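Local coordinates for ankyrin repeat domain protein (Legionella pneumophila subsp. pneumophila, PDB 6MCA), which is a Legionella effector that interacts with the host LARP7 component of the 7SK snRNP complex and contains ankyrin repeats and a cysteine protease-like part, at residues A193-S198 with N351-V356. Residues are numbered along the deposited sequence; the frame is centred on the assembly and turned at random.
Sequences AVVKDS and NVQAVV
V195 of segment 193-198 meets V352 and Q353 of segment 351-356. It is a small, buried helix-to-helix packing contact in the chain interior, about 136 Å² in all. One methyl, V195 CG2, does the touching on its side.

In the apolar part, V195 CG2 lies 4.2 Å from V352 CG1. Both valines point from their helices toward the other segment.

The second part sets a methyl against an amide. V195 CG2 is 3.3 Å from Q353 NE2 and 3.6 Å from Q353 OE1. It faces the two outer atoms of the group rather than stacking over it. The Q353 chain is bent at chi2 (-44°), which brings its end close to V195. Hydrogen bonds elsewhere orient the amide. NE2 bonds to the backbone O of W349, one turn earlier, and OE1 makes a weak bond to R162 NH1. Both amide heteroatoms thus have a polar partner.

The contact joins helix 188-202 to segment 351-356, which spans parts of helices 348-353 and 355-364. W383 of helix 373-399 packs on Q353 and V356. C269 of strand 266-273 touches V352 and V355, linking this segment to the five-stranded sheet.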
ATOM      1  N   ALA A 193      -5.042  -1.732  -0.418  1.00 27.23           N
ATOM      2  CA  ALA A 193      -5.667  -1.545  -1.724  1.00 36.87           C
ATOM      3  C   ALA A 193      -4.952  -2.352  -2.805  1.00 26.42           C
ATOM      4  O   ALA A 193      -5.600  -3.023  -3.622  1.00 30.64           O
ATOM      5  CB  ALA A 193      -5.690  -0.059  -2.083  1.00 27.45           C
ATOM      6  N   VAL A 194      -3.618  -2.310  -2.815  0.77 22.69           N
ATOM      7  CA  VAL A 194      -2.872  -2.991  -3.865  0.77 25.92           C
ATOM      8  C   VAL A 194      -2.961  -4.504  -3.701  0.77 27.54           C
ATOM      9  O   VAL A 194      -2.965  -5.236  -4.695  0.77 29.02           O
ATOM     10  CB  VAL A 194      -1.414  -2.488  -3.898  0.77 26.97           C
ATOM     11  CG1 VAL A 194      -0.530  -3.269  -2.934  0.77 26.19           C
ATOM     12  CG2 VAL A 194      -0.862  -2.554  -5.314  0.77 31.08           C
ATOM     13  N   VAL A 195      -3.084  -5.000  -2.466  1.00 27.41           N
ATOM     14  CA  VAL A 195      -3.213  -6.439  -2.261  1.00 25.33           C
ATOM     15  C   VAL A 195      -4.571  -6.920  -2.751  1.00 24.42           C
ATOM     16  O   VAL A 195      -4.676  -7.967  -3.407  1.00 28.84           O
ATOM     17  CB  VAL A 195      -2.982  -6.795  -0.781  1.00 26.92           C
ATOM     18  CG1 VAL A 195      -3.535  -8.180  -0.471  1.00 13.93           C
ATOM     19  CG2 VAL A 195      -1.503  -6.730  -0.453  1.00 17.14           C
ATOM     20  N   LYS A 196      -5.629  -6.161  -2.455  1.00 20.64           N
ATOM     21  CA  LYS A 196      -6.946  -6.524  -2.972  1.00 28.78           C
ATOM     22  C   LYS A 196      -6.952  -6.522  -4.498  1.00 29.97           C
ATOM     23  O   LYS A 196      -7.472  -7.452  -5.133  1.00 18.59           O
ATOM     24  CB  LYS A 196      -8.009  -5.573  -2.421  1.00 21.34           C
ATOM     25  CG  LYS A 196      -9.418  -5.924  -2.857  1.00 30.76           C
ATOM     26  CD  LYS A 196     -10.407  -4.847  -2.455  1.00 39.80           C
ATOM     27  CE  LYS A 196     -11.741  -5.052  -3.148  1.00 42.65           C
ATOM     28  NZ  LYS A 196     -12.695  -3.945  -2.859  1.00 44.91           N
ATOM     29  N   ASP A 197      -6.358  -5.490  -5.107  1.00 21.50           N
ATOM     30  CA  ASP A 197      -6.331  -5.420  -6.566  1.00 22.49           C
ATOM     31  C   ASP A 197      -5.501  -6.552  -7.165  1.00 25.83           C
ATOM     32  O   ASP A 197      -5.843  -7.089  -8.227  1.00 25.06           O
ATOM     33  CB  ASP A 197      -5.794  -4.064  -7.018  1.00 26.42           C
ATOM     34  CG  ASP A 197      -5.844  -3.895  -8.520  1.00 34.70           C
ATOM     35  OD1 ASP A 197      -6.952  -3.670  -9.055  1.00 37.88           O
ATOM     36  OD2 ASP A 197      -4.780  -3.988  -9.167  1.00 35.29           O
ATOM     37  N   SER A 198      -4.410  -6.935  -6.495  1.00 25.48           N
ATOM     38  CA  SER A 198      -3.576  -8.026  -6.977  1.00 25.67           C
ATOM     39  C   SER A 198      -4.316  -9.351  -6.914  1.00 27.91           C
ATOM     40  O   SER A 198      -4.207 -10.169  -7.830  1.00 28.48           O
ATOM     41  CB  SER A 198      -2.284  -8.091  -6.165  1.00 15.42           C
ATOM     42  OG  SER A 198      -1.624  -9.330  -6.347  1.00 26.29           O
ATOM     43  N   ASN A 351       3.827  -9.209   6.462  1.00 19.94           N
ATOM     44  CA  ASN A 351       2.733  -9.503   7.381  1.00 26.54           C
ATOM     45  C   ASN A 351       1.383  -9.347   6.695  1.00 24.72           C
ATOM     46  O   ASN A 351       0.477 -10.163   6.899  1.00 17.85           O
ATOM     47  CB  ASN A 351       2.817  -8.598   8.612  1.00 26.68           C
ATOM     48  CG  ASN A 351       3.917  -9.014   9.568  1.00 27.86           C
ATOM     49  OD1 ASN A 351       4.453 -10.118   9.475  1.00 30.26           O
ATOM     50  ND2 ASN A 351       4.258  -8.128  10.498  1.00 27.85           N
ATOM     51  N   VAL A 352       1.230  -8.306   5.873  1.00 33.46           N
ATOM     52  CA  VAL A 352      -0.029  -8.128   5.154  1.00 25.56           C
ATOM     53  C   VAL A 352      -0.201  -9.214   4.097  1.00 31.30           C
ATOM     54  O   VAL A 352      -1.306  -9.735   3.901  1.00 22.33           O
ATOM     55  CB  VAL A 352      -0.109  -6.718   4.542  1.00 29.64           C
ATOM     56  CG1 VAL A 352      -1.421  -6.545   3.791  1.00 16.72           C
ATOM     57  CG2 VAL A 352       0.023  -5.662   5.628  1.00 16.42           C
ATOM     58  N   GLN A 353       0.883  -9.577   3.402  1.00 19.89           N
ATOM     59  CA  GLN A 353       0.791 -10.630   2.393  1.00 17.70           C
ATOM     60  C   GLN A 353       0.353 -11.952   3.009  1.00 28.39           C
ATOM     61  O   GLN A 353      -0.462 -12.678   2.426  1.00 22.19           O
ATOM     62  CB  GLN A 353       2.130 -10.814   1.671  1.00 23.53           C
ATOM     63  CG  GLN A 353       2.706  -9.571   1.018  1.00 31.06           C
ATOM     64  CD  GLN A 353       1.674  -8.770   0.256  1.00 31.84           C
ATOM     65  OE1 GLN A 353       1.099  -9.246  -0.723  1.00 34.03           O
ATOM     66  NE2 GLN A 353       1.438  -7.542   0.699  1.00 23.04           N
ATOM     67  N   ALA A 354       0.881 -12.281   4.190  1.00 23.97           N
ATOM     68  CA  ALA A 354       0.578 -13.559   4.824  1.00 17.98           C
ATOM     69  C   ALA A 354      -0.882 -13.692   5.235  1.00 17.64           C
ATOM     70  O   ALA A 354      -1.301 -14.795   5.599  1.00 20.21           O
ATOM     71  CB  ALA A 354       1.475 -13.766   6.045  1.00 23.81           C
ATOM     72  N   VAL A 355      -1.663 -12.609   5.187  1.00 20.12           N
ATOM     73  CA  VAL A 355      -3.074 -12.685   5.553  1.00 16.83           C
ATOM     74  C   VAL A 355      -3.828 -13.638   4.633  1.00 23.97           C
ATOM     75  O   VAL A 355      -4.758 -14.329   5.069  1.00 25.39           O
ATOM     76  CB  VAL A 355      -3.696 -11.273   5.544  1.00 28.82           C
ATOM     77  CG1 VAL A 355      -5.215 -11.343   5.573  1.00 16.14           C
ATOM     78  CG2 VAL A 355      -3.179 -10.459   6.719  1.00 20.28           C
ATOM     79  N   VAL A 356      -3.429 -13.715   3.366  1.00 19.93           N
ATOM     80  CA  VAL A 356      -4.147 -14.512   2.370  1.00 24.46           C
ATOM     81  C   VAL A 356      -4.101 -15.996   2.734  1.00 22.25           C
ATOM     82  O   VAL A 356      -5.172 -16.605   2.903  1.00 23.98           O
ATOM     83  CB  VAL A 356      -3.602 -14.250   0.954  1.00 30.13           C
ATOM     84  CG1 VAL A 356      -4.223 -15.214  -0.044  1.00 26.13           C
ATOM     85  CG2 VAL A 356      -3.855 -12.805   0.543  1.00 17.83           C
TER